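Local coordinates for protein SAM-dependent methyltransferase (PDB 5EPE) that binds S-adenosyl-L-homocysteine and probably acts as a methyltransferase that takes its methyl group from S-adenosyl-L-methionine, at residues L41-G46 with A96-D101; G48-T53 with V106-G111; S113-G118 with I123-Q128; G117-T122 with A172-L177. All coordinates share one frame; numbering follows the deposited sequence.

Interaction 1 (L41-G46 with A96-D101); sequences LDLGSG and AGYVSD. With SAH (S-adenosyl-L-homocysteine), chain B.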
# COMPACT_ATOMS: atom_id res chain seq x y z
N LEU A 41 8.17 -33.20 -36.80
CA LEU A 41 9.39 -32.44 -37.11
C LEU A 41 9.74 -31.60 -35.89
O LEU A 41 8.85 -30.91 -35.33
CB LEU A 41 9.16 -31.50 -38.28
CG LEU A 41 10.33 -30.58 -38.67
CD1 LEU A 41 11.52 -31.37 -39.20
CD2 LEU A 41 9.87 -29.56 -39.68
N ASP A 42 11.00 -31.67 -35.47
CA ASP A 42 11.47 -30.93 -34.26
C ASP A 42 12.67 -30.09 -34.66
O ASP A 42 13.74 -30.63 -34.97
CB ASP A 42 11.78 -31.89 -33.13
CG ASP A 42 11.97 -31.20 -31.77
OD1 ASP A 42 11.68 -29.95 -31.60
OD2 ASP A 42 12.42 -31.93 -30.82
N LEU A 43 12.50 -28.78 -34.73
CA LEU A 43 13.61 -27.86 -35.05
C LEU A 43 14.28 -27.34 -33.76
O LEU A 43 13.66 -26.65 -32.94
CB LEU A 43 13.11 -26.68 -35.85
CG LEU A 43 12.41 -27.05 -37.16
CD1 LEU A 43 12.12 -25.81 -37.97
CD2 LEU A 43 13.26 -28.02 -37.99
N GLY A 44 15.58 -27.61 -33.63
CA GLY A 44 16.31 -27.36 -32.40
C GLY A 44 16.03 -28.45 -31.40
O GLY A 44 15.63 -28.17 -30.23
N SER A 45 16.24 -29.69 -31.84
CA SER A 45 15.80 -30.87 -31.12
C SER A 45 16.67 -31.30 -29.90
O SER A 45 16.33 -32.28 -29.23
CB SER A 45 15.59 -32.03 -32.09
OG SER A 45 16.73 -32.26 -32.85
N GLY A 46 17.75 -30.59 -29.63
CA GLY A 46 18.56 -30.83 -28.45
C GLY A 46 19.14 -32.22 -28.50
O GLY A 46 19.74 -32.62 -29.54
N ALA A 96 17.38 -23.04 -39.62
CA ALA A 96 16.82 -21.85 -40.25
C ALA A 96 16.33 -22.17 -41.66
O ALA A 96 17.05 -22.80 -42.44
CB ALA A 96 17.86 -20.74 -40.29
N GLY A 97 15.12 -21.72 -41.98
CA GLY A 97 14.51 -21.99 -43.28
C GLY A 97 14.20 -23.45 -43.59
O GLY A 97 13.88 -23.77 -44.74
N TYR A 98 14.27 -24.35 -42.61
CA TYR A 98 14.07 -25.77 -42.86
C TYR A 98 12.57 -26.02 -43.12
O TYR A 98 11.70 -25.72 -42.28
CB TYR A 98 14.59 -26.68 -41.73
CG TYR A 98 14.48 -28.16 -42.10
CD1 TYR A 98 13.24 -28.84 -42.03
CD2 TYR A 98 15.59 -28.88 -42.58
CE1 TYR A 98 13.12 -30.17 -42.38
CE2 TYR A 98 15.47 -30.23 -42.96
CZ TYR A 98 14.22 -30.85 -42.85
OH TYR A 98 14.07 -32.16 -43.22
N VAL A 99 12.29 -26.59 -44.28
CA VAL A 99 10.96 -27.05 -44.65
C VAL A 99 10.99 -28.53 -45.07
O VAL A 99 11.79 -28.94 -45.93
CB VAL A 99 10.39 -26.19 -45.77
CG1 VAL A 99 8.96 -26.67 -46.12
CG2 VAL A 99 10.39 -24.70 -45.37
N SER A 100 10.10 -29.30 -44.48
CA SER A 100 10.00 -30.72 -44.73
C SER A 100 9.35 -30.98 -46.11
O SER A 100 8.43 -30.26 -46.53
CB SER A 100 9.15 -31.38 -43.64
OG SER A 100 9.22 -32.79 -43.77
N ASP A 101 9.85 -32.02 -46.80
CA ASP A 101 9.23 -32.49 -48.04
C ASP A 101 7.92 -33.21 -47.80
O ASP A 101 6.92 -32.85 -48.39
CB ASP A 101 10.16 -33.41 -48.78
CG ASP A 101 11.31 -32.67 -49.40
OD1 ASP A 101 11.05 -31.69 -50.15
OD2 ASP A 101 12.48 -33.08 -49.16
N SAH B . 14.21 -28.65 -27.87
CA SAH B . 15.41 -29.16 -27.10
CB SAH B . 16.53 -28.13 -27.13
CG SAH B . 16.23 -26.74 -26.54
SD SAH B . 17.69 -25.77 -26.26
C SAH B . 15.09 -29.54 -25.68
O SAH B . 14.07 -29.07 -25.13
OXT SAH B . 15.82 -30.32 -25.03
C5' SAH B . 17.98 -24.86 -27.80
C4' SAH B . 18.57 -25.78 -28.87
O4' SAH B . 18.64 -25.09 -30.13
C3' SAH B . 19.99 -26.29 -28.56
O3' SAH B . 19.97 -27.72 -28.61
C2' SAH B . 20.88 -25.71 -29.68
O2' SAH B . 21.87 -26.62 -30.12
C1' SAH B . 19.86 -25.52 -30.77
N9 SAH B . 20.11 -24.53 -31.83
C8 SAH B . 20.56 -23.25 -31.68
N7 SAH B . 20.59 -22.62 -32.84
C5 SAH B . 20.15 -23.56 -33.77
C6 SAH B . 19.97 -23.52 -35.18
N6 SAH B . 20.25 -22.39 -35.88
N1 SAH B . 19.50 -24.61 -35.83
C2 SAH B . 19.24 -25.73 -35.10
N3 SAH B . 19.39 -25.88 -33.77
C4 SAH B . 19.85 -24.74 -33.15

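Interaction 2 (G48-T53 with V106-G111); sequences GEMLCT and VAACVG. With SAH (S-adenosyl-L-homocysteine), chain B.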
# COMPACT_ATOMS: atom_id res chain seq x y z
N GLY A 48 17.36 -34.92 -28.32
CA GLY A 48 16.37 -35.77 -28.94
C GLY A 48 15.44 -36.42 -27.97
O GLY A 48 14.77 -37.38 -28.33
N GLU A 49 15.34 -35.89 -26.75
CA GLU A 49 14.58 -36.59 -25.73
C GLU A 49 13.08 -36.65 -26.10
O GLU A 49 12.41 -37.69 -25.89
CB GLU A 49 14.80 -36.01 -24.35
CG GLU A 49 14.19 -36.86 -23.24
CD GLU A 49 14.92 -38.17 -22.94
OE1 GLU A 49 15.97 -38.48 -23.56
OE2 GLU A 49 14.44 -38.92 -22.01
N MSE A 50 12.56 -35.55 -26.63
CA MSE A 50 11.16 -35.51 -27.02
C MSE A 50 10.85 -36.53 -28.11
O MSE A 50 9.97 -37.35 -27.95
CB MSE A 50 10.81 -34.09 -27.51
CG MSE A 50 9.32 -34.05 -27.75
SE MSE A 50 8.86 -32.13 -28.17
CE MSE A 50 9.16 -32.18 -30.03
N LEU A 51 11.56 -36.47 -29.22
CA LEU A 51 11.37 -37.49 -30.27
C LEU A 51 11.59 -38.93 -29.80
O LEU A 51 10.77 -39.78 -30.11
CB LEU A 51 12.23 -37.21 -31.50
CG LEU A 51 11.76 -36.00 -32.28
CD1 LEU A 51 12.76 -35.68 -33.39
CD2 LEU A 51 10.38 -36.20 -32.91
N CYS A 52 12.66 -39.21 -29.04
CA CYS A 52 12.95 -40.58 -28.64
C CYS A 52 11.86 -41.15 -27.72
O CYS A 52 11.43 -42.29 -27.91
CB CYS A 52 14.31 -40.71 -27.96
SG CYS A 52 15.65 -40.41 -29.14
N THR A 53 11.44 -40.38 -26.72
CA THR A 53 10.46 -40.88 -25.75
C THR A 53 9.07 -41.02 -26.33
O THR A 53 8.38 -41.99 -26.01
CB THR A 53 10.41 -40.03 -24.48
OG1 THR A 53 10.14 -38.65 -24.79
CG2 THR A 53 11.72 -40.14 -23.70
N VAL A 106 2.77 -32.93 -36.50
CA VAL A 106 3.23 -32.03 -35.44
C VAL A 106 4.55 -31.39 -35.86
O VAL A 106 5.54 -32.10 -36.16
CB VAL A 106 3.46 -32.80 -34.12
CG1 VAL A 106 3.91 -31.84 -33.01
CG2 VAL A 106 2.21 -33.55 -33.65
N ALA A 107 4.57 -30.07 -35.91
CA ALA A 107 5.79 -29.33 -36.24
C ALA A 107 6.15 -28.46 -35.04
O ALA A 107 5.33 -27.63 -34.58
CB ALA A 107 5.61 -28.50 -37.50
N ALA A 108 7.35 -28.69 -34.50
CA ALA A 108 7.71 -28.17 -33.16
C ALA A 108 8.97 -27.36 -33.19
O ALA A 108 9.90 -27.68 -33.88
CB ALA A 108 7.89 -29.31 -32.19
N CYS A 109 9.01 -26.30 -32.39
CA CYS A 109 10.24 -25.64 -32.03
C CYS A 109 10.14 -25.35 -30.50
O CYS A 109 9.41 -24.45 -30.07
CB CYS A 109 10.44 -24.36 -32.82
SG CYS A 109 12.03 -23.53 -32.44
N VAL A 110 10.87 -26.13 -29.72
CA VAL A 110 10.76 -26.09 -28.29
C VAL A 110 11.97 -25.34 -27.70
O VAL A 110 12.99 -25.91 -27.37
CB VAL A 110 10.58 -27.50 -27.74
CG1 VAL A 110 10.37 -27.49 -26.20
CG2 VAL A 110 9.35 -28.13 -28.40
N GLY A 111 11.81 -24.05 -27.62
CA GLY A 111 12.82 -23.14 -27.05
C GLY A 111 13.96 -22.82 -27.99
O GLY A 111 15.13 -22.80 -27.57
N SAH B . 14.21 -28.65 -27.87
CA SAH B . 15.41 -29.16 -27.10
CB SAH B . 16.53 -28.13 -27.13
CG SAH B . 16.23 -26.74 -26.54
SD SAH B . 17.69 -25.77 -26.26
C SAH B . 15.09 -29.54 -25.68
O SAH B . 14.07 -29.07 -25.13
OXT SAH B . 15.82 -30.32 -25.03
C5' SAH B . 17.98 -24.86 -27.80
C4' SAH B . 18.57 -25.78 -28.87
O4' SAH B . 18.64 -25.09 -30.13
C3' SAH B . 19.99 -26.29 -28.56
O3' SAH B . 19.97 -27.72 -28.61
C2' SAH B . 20.88 -25.71 -29.68
O2' SAH B . 21.87 -26.62 -30.12
C1' SAH B . 19.86 -25.52 -30.77
N9 SAH B . 20.11 -24.53 -31.83
C8 SAH B . 20.56 -23.25 -31.68
N7 SAH B . 20.59 -22.62 -32.84
C5 SAH B . 20.15 -23.56 -33.77
C6 SAH B . 19.97 -23.52 -35.18
N6 SAH B . 20.25 -22.39 -35.88
N1 SAH B . 19.50 -24.61 -35.83
C2 SAH B . 19.24 -25.73 -35.10
N3 SAH B . 19.39 -25.88 -33.77
C4 SAH B . 19.85 -24.74 -33.15

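Interaction 3 (S113-G118 with I123-Q128); sequences SWIAGG and ITLLAQ. With SAH (S-adenosyl-L-homocysteine), chain B.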
# COMPACT_ATOMS: atom_id res chain seq x y z
N SER A 113 13.28 -20.44 -30.91
CA SER A 113 12.55 -19.65 -31.92
C SER A 113 13.38 -18.50 -32.58
O SER A 113 12.93 -17.90 -33.53
CB SER A 113 11.24 -19.12 -31.34
OG SER A 113 11.49 -18.34 -30.17
N TRP A 114 14.58 -18.20 -32.07
CA TRP A 114 15.49 -17.29 -32.78
C TRP A 114 15.90 -17.82 -34.18
O TRP A 114 16.36 -17.07 -35.01
CB TRP A 114 16.75 -17.00 -31.95
CG TRP A 114 17.48 -18.24 -31.61
CD1 TRP A 114 18.31 -18.97 -32.44
CD2 TRP A 114 17.39 -18.98 -30.37
NE1 TRP A 114 18.79 -20.08 -31.76
CE2 TRP A 114 18.25 -20.11 -30.50
CE3 TRP A 114 16.69 -18.79 -29.18
CZ2 TRP A 114 18.40 -21.06 -29.48
CZ3 TRP A 114 16.85 -19.73 -28.14
CH2 TRP A 114 17.70 -20.84 -28.30
N ILE A 115 15.75 -19.12 -34.40
CA ILE A 115 15.93 -19.75 -35.71
C ILE A 115 15.21 -19.02 -36.84
O ILE A 115 15.74 -18.91 -37.95
CB ILE A 115 15.50 -21.23 -35.53
CG1 ILE A 115 16.71 -22.04 -35.09
CG2 ILE A 115 14.78 -21.84 -36.69
CD1 ILE A 115 16.35 -23.34 -34.44
N ALA A 116 14.01 -18.51 -36.59
CA ALA A 116 13.31 -17.77 -37.61
C ALA A 116 12.98 -16.42 -37.10
O ALA A 116 12.01 -15.82 -37.54
CB ALA A 116 12.06 -18.51 -38.03
N GLY A 117 13.81 -15.91 -36.21
CA GLY A 117 13.73 -14.53 -35.79
C GLY A 117 12.60 -14.23 -34.86
O GLY A 117 12.13 -13.10 -34.83
N GLY A 118 12.13 -15.23 -34.11
CA GLY A 118 11.16 -15.01 -33.09
C GLY A 118 9.97 -15.94 -33.23
O GLY A 118 9.92 -16.78 -34.11
N ILE A 123 6.62 -19.81 -36.11
CA ILE A 123 5.32 -20.36 -36.43
C ILE A 123 5.12 -20.38 -37.96
O ILE A 123 4.67 -21.38 -38.52
CB ILE A 123 4.16 -19.56 -35.74
CG1 ILE A 123 4.18 -19.82 -34.22
CG2 ILE A 123 2.82 -19.95 -36.33
CD1 ILE A 123 3.30 -18.88 -33.36
N THR A 124 5.44 -19.29 -38.63
CA THR A 124 5.29 -19.22 -40.09
C THR A 124 6.16 -20.27 -40.77
O THR A 124 5.70 -20.91 -41.73
CB THR A 124 5.63 -17.84 -40.62
OG1 THR A 124 4.75 -16.95 -39.95
CG2 THR A 124 5.44 -17.71 -42.09
N LEU A 125 7.40 -20.47 -40.27
CA LEU A 125 8.26 -21.49 -40.85
C LEU A 125 7.69 -22.93 -40.67
O LEU A 125 7.65 -23.71 -41.63
CB LEU A 125 9.65 -21.44 -40.24
CG LEU A 125 10.67 -22.49 -40.69
CD1 LEU A 125 11.03 -22.34 -42.15
CD2 LEU A 125 11.91 -22.36 -39.84
N LEU A 126 7.30 -23.26 -39.45
CA LEU A 126 6.79 -24.59 -39.09
C LEU A 126 5.52 -24.90 -39.89
O LEU A 126 5.31 -26.03 -40.35
CB LEU A 126 6.53 -24.67 -37.56
CG LEU A 126 7.79 -24.63 -36.67
CD1 LEU A 126 7.38 -24.55 -35.22
CD2 LEU A 126 8.63 -25.88 -36.88
N ALA A 127 4.67 -23.89 -40.04
CA ALA A 127 3.45 -24.01 -40.87
C ALA A 127 3.70 -24.51 -42.29
O ALA A 127 2.85 -25.19 -42.87
CB ALA A 127 2.73 -22.67 -40.92
N GLN A 128 4.87 -24.21 -42.86
CA GLN A 128 5.21 -24.69 -44.19
C GLN A 128 5.39 -26.20 -44.27
O GLN A 128 5.31 -26.76 -45.37
CB GLN A 128 6.45 -24.00 -44.71
CG GLN A 128 6.22 -22.52 -44.87
CD GLN A 128 7.39 -21.86 -45.53
OE1 GLN A 128 8.07 -21.06 -44.94
NE2 GLN A 128 7.66 -22.24 -46.72
N SAH B . 14.21 -28.65 -27.87
CA SAH B . 15.41 -29.16 -27.10
CB SAH B . 16.53 -28.13 -27.13
CG SAH B . 16.23 -26.74 -26.54
SD SAH B . 17.69 -25.77 -26.26
C SAH B . 15.09 -29.54 -25.68
O SAH B . 14.07 -29.07 -25.13
OXT SAH B . 15.82 -30.32 -25.03
C5' SAH B . 17.98 -24.86 -27.80
C4' SAH B . 18.57 -25.78 -28.87
O4' SAH B . 18.64 -25.09 -30.13
C3' SAH B . 19.99 -26.29 -28.56
O3' SAH B . 19.97 -27.72 -28.61
C2' SAH B . 20.88 -25.71 -29.68
O2' SAH B . 21.87 -26.62 -30.12
C1' SAH B . 19.86 -25.52 -30.77
N9 SAH B . 20.11 -24.53 -31.83
C8 SAH B . 20.56 -23.25 -31.68
N7 SAH B . 20.59 -22.62 -32.84
C5 SAH B . 20.15 -23.56 -33.77
C6 SAH B . 19.97 -23.52 -35.18
N6 SAH B . 20.25 -22.39 -35.88
N1 SAH B . 19.50 -24.61 -35.83
C2 SAH B . 19.24 -25.73 -35.10
N3 SAH B . 19.39 -25.88 -33.77
C4 SAH B . 19.85 -24.74 -33.15

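Interaction 4 (G117-T122 with A172-L177); sequences GGVAGT and ASFRKL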
# COMPACT_ATOMS: atom_id res chain seq x y z
N GLY A 117 13.81 -15.91 -36.21
CA GLY A 117 13.73 -14.53 -35.79
C GLY A 117 12.60 -14.23 -34.86
O GLY A 117 12.13 -13.10 -34.83
N GLY A 118 12.13 -15.23 -34.11
CA GLY A 118 11.16 -15.01 -33.09
C GLY A 118 9.97 -15.94 -33.23
O GLY A 118 9.92 -16.78 -34.11
N VAL A 119 9.05 -15.80 -32.31
CA VAL A 119 7.88 -16.67 -32.22
C VAL A 119 7.06 -16.67 -33.50
O VAL A 119 6.87 -17.70 -34.10
CB VAL A 119 7.01 -16.30 -31.02
CG1 VAL A 119 5.71 -17.11 -31.03
CG2 VAL A 119 7.79 -16.54 -29.72
N ALA A 120 6.68 -15.48 -34.00
CA ALA A 120 5.85 -15.38 -35.20
C ALA A 120 6.54 -15.92 -36.40
O ALA A 120 5.92 -16.65 -37.20
CB ALA A 120 5.44 -13.96 -35.45
N GLY A 121 7.83 -15.59 -36.54
CA GLY A 121 8.58 -16.10 -37.68
C GLY A 121 8.67 -17.62 -37.68
O GLY A 121 8.57 -18.31 -38.75
N THR A 122 8.90 -18.16 -36.49
CA THR A 122 9.04 -19.61 -36.34
C THR A 122 7.74 -20.33 -36.63
O THR A 122 7.74 -21.36 -37.28
CB THR A 122 9.59 -19.95 -34.96
OG1 THR A 122 10.90 -19.38 -34.83
CG2 THR A 122 9.74 -21.45 -34.79
N ALA A 172 -3.09 -14.65 -25.34
CA ALA A 172 -3.70 -13.69 -26.28
C ALA A 172 -2.83 -13.44 -27.49
O ALA A 172 -3.37 -13.26 -28.59
CB ALA A 172 -4.05 -12.38 -25.60
N SER A 173 -1.51 -13.37 -27.32
CA SER A 173 -0.66 -13.09 -28.46
C SER A 173 -0.75 -14.19 -29.55
O SER A 173 -0.74 -13.86 -30.76
CB SER A 173 0.82 -12.89 -28.07
OG SER A 173 1.46 -14.06 -27.61
N PHE A 174 -0.87 -15.47 -29.16
CA PHE A 174 -1.12 -16.54 -30.15
C PHE A 174 -2.46 -16.38 -30.87
O PHE A 174 -2.54 -16.54 -32.11
CB PHE A 174 -1.06 -17.91 -29.50
CG PHE A 174 0.29 -18.27 -28.94
CD1 PHE A 174 1.37 -18.40 -29.77
CD2 PHE A 174 0.46 -18.52 -27.59
CE1 PHE A 174 2.61 -18.80 -29.27
CE2 PHE A 174 1.69 -18.96 -27.08
CZ PHE A 174 2.76 -19.08 -27.92
N ARG A 175 -3.51 -16.08 -30.10
CA ARG A 175 -4.84 -15.80 -30.68
C ARG A 175 -4.75 -14.67 -31.71
O ARG A 175 -5.24 -14.79 -32.83
CB ARG A 175 -5.85 -15.50 -29.59
CG ARG A 175 -7.20 -15.02 -30.16
CD ARG A 175 -8.22 -14.74 -29.05
NE ARG A 175 -7.80 -13.76 -28.02
CZ ARG A 175 -7.78 -12.43 -28.18
NH1 ARG A 175 -8.10 -11.90 -29.34
NH2 ARG A 175 -7.43 -11.62 -27.18
N LYS A 176 -4.07 -13.61 -31.33
CA LYS A 176 -3.90 -12.42 -32.23
C LYS A 176 -3.06 -12.74 -33.47
O LYS A 176 -3.23 -12.10 -34.52
CB LYS A 176 -3.31 -11.26 -31.42
CG LYS A 176 -4.23 -10.66 -30.35
CD LYS A 176 -3.46 -9.78 -29.36
CE LYS A 176 -4.29 -9.37 -28.13
NZ LYS A 176 -3.52 -8.65 -27.03
N LEU A 177 -2.18 -13.73 -33.40
CA LEU A 177 -1.52 -14.24 -34.57
C LEU A 177 -2.40 -15.03 -35.53
O LEU A 177 -2.01 -15.23 -36.66
CB LEU A 177 -0.29 -15.10 -34.24
CG LEU A 177 0.87 -14.27 -33.67
CD1 LEU A 177 1.97 -15.22 -33.20
CD2 LEU A 177 1.40 -13.25 -34.70

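Interaction 1 (L41-G46 with A96-D101)
Leu-41 and Leu-43, alternate residues of strand 39-43, both turn their side chains against the ring of Tyr-98. The tight part lies along one side of that ring. Leu-41 CD1 comes to 3.8 Å from Tyr-98 CE1, while Leu-43 CD2 sits 4.1 Å from Tyr-98 CD1, so the two methyls follow neighbouring ring carbons, each at a slant. Tyr-98 reaches them because its CG swings away from the backbone N (chi1 -175°), carrying the ring towards the strand. Behind Leu-43, Leu-125 and Leu-126 of helix 119-127 close the apolar layer.

The other end is looser. Leu-41 CD2 lies 4.4 Å from Ser-100 CB, and the hydroxyl of Ser-100 is taken up by the backbone O of Glu-102. From there the loop runs to the exposed, poorly ordered Asp-101. No hydrogen bond joins the two segments.

Beyond Leu-43 the strand gives way to a glycine-rich turn. Gly-44 O accepts a hydrogen bond from the amino N of S-adenosyl-L-homocysteine at 2.8 Å, and Gly-46 CA lies 3.4 Å from the ribose O3'. This first strand followed by Gly-Ser-Gly is the glycine-rich cofactor-binding motif of Rossmann-like, class I methyltransferases.

Interaction 2 (G48-T53 with V106-G111)
The selenomethionine Met-50 reaches from helix 49-58 to two residues of strand 104-110, its methyl CE resting 3.8 Å from Ala-108 CB and its SE 4.0 Å from Val-110 CG2. The side chain leaves the helix fully extended through CG (chi1 -174°) and SE, then bends at its last torsion (chi3 87°), which places the terminal methyl over Ala-108. Val-110 meets it obliquely, touching the selenium with CG2. Its other branch, CG1, faces the carboxylate of S-adenosyl-L-homocysteine, at 4.2 Å from its O atom.

A second shell fixes both partners. Val-110 O accepts a 3.0 Å hydrogen bond from the ligand's amino N and another from Asn-18 ND2, which holds the end of the strand at the ligand. The strand itself pairs with strand 39-43, whose Asp-42 touches both Met-50 and Ala-108, and Leu-25 of helix 22-31 packs on Met-50 as well. Within the first helical turn, Glu-49 O is gripped from opposite faces of its carbonyl plane by Thr-53 N and by Thr-53 OG1, the latter at 2.7 Å. The Glu-49 carboxylate is tied to Arg-78 through a salt bridge.

A helix that follows the glycine-rich turn and packs on the neighbouring parallel strand, with the ligand at their ends, is characteristic of the Rossmann-like methyltransferase core.

Interaction 3 (S113-G118 with I123-Q128)
Ile-115 and Ala-116 meet Leu-125 on one side, while on the other Ile-115 covers a face of the flat adenine of S-adenosyl-L-homocysteine. Ile-115 CG1 stands 3.6 Å from adenine C6, and CD1 is 3.7 Å from N1, both above the same side of the base. The second flat group, the Trp-114 indole, uses its edge: adenine C8 lies in the indole plane beyond it, and Trp-114 NE1 comes to 3.3 Å from adenine N7. The indole reaches the ligand with CG placed between the backbone N and the carbonyl carbon (chi1 58°), and its far rim, at CH2, approaches the C5' carbon.

The contact between the segments is small and apolar. A single methyl, Leu-125 CD2, fills the angle between Ile-115 CG2 and Ala-116 CB, at 4.3 Å from each. Leu-125 also packs on Leu-43 and Val-99, and Ile-115 on Ala-95, so helix and loop share one apolar patch behind the base.

Backbone bonds keep the loop compact. Gly-117 N bonds to Trp-114 O at 3.0 Å, and Gly-118 N to Ser-113 O at 2.8 Å, before Gly-118 takes the N-cap position of helix 119-127. This tight connection after the fourth parallel strand forms one wall of the adenine pocket in this class I methyltransferase fold.

Interaction 4 (G117-T122 with A172-L177)
Val-119 and Ala-120, in the first turn of helix 119-127, pack on Phe-174 and Leu-177 near the end of helix 167-177. This helix-helix contact lies at the flank of the Rossmann-like sheet, some way from the ligand: the side chain of Val-119 is about 13 Å from the bound S-adenosyl-L-homocysteine.

Phe-174 can be followed outward. Phe-174 CB lies 7.0 Å from Val-119 CG1 and is not yet in contact. CG stands anti to the carbonyl carbon (chi1 -64°) and carries the ring towards helix 119-127. CD1 is still 4.7 Å from Val-119 CG1, and the next ring atom, CE1, makes the touch. The two side chains cross at about a right angle. Elsewhere the ring meets Phe-170 and Phe-243 and leans on Ile-123, so it is wedged between its own helix, a strand of the sheet and the next turn of helix 119-127.

One turn later, Leu-177 CD2 reaches Ala-120 CB at 4.2 Å, while Leu-177 also touches Ile-123 and packs against Leu-177 of a second subunit. Arg-175 faces other chains, forming salt bridges with Asp-163 of that second subunit and Glu-228 of a third. Within the chain, the closest approach of the two segments is the 3.9 Å between Val-119 CG1 and Phe-174 CE1.

Overall arrangement
Interactions 2 and 3 are buried, interaction 2 nearer the centre of the chain, whereas interactions 1 and 4 are only partly buried and interaction 4 reaches the subunit interface. Interactions 1 and 2 share the sheet: strands 39-43 and 104-110 are neighbours, paired through Leu-41 and Ala-108. Helix 119-127 joins the other two, with Leu-125 serving interaction 3 and the first turn serving interaction 4, and Leu-126 packing back on Leu-43 and on strand 104-110. Across the segments all four contacts are apolar. Their surroundings differ: ligand hydrogen bonds to backbone oxygens beside interactions 1 and 2, apolar packing on adenine beside interaction 3, salt bridges to other chains beside interaction 4.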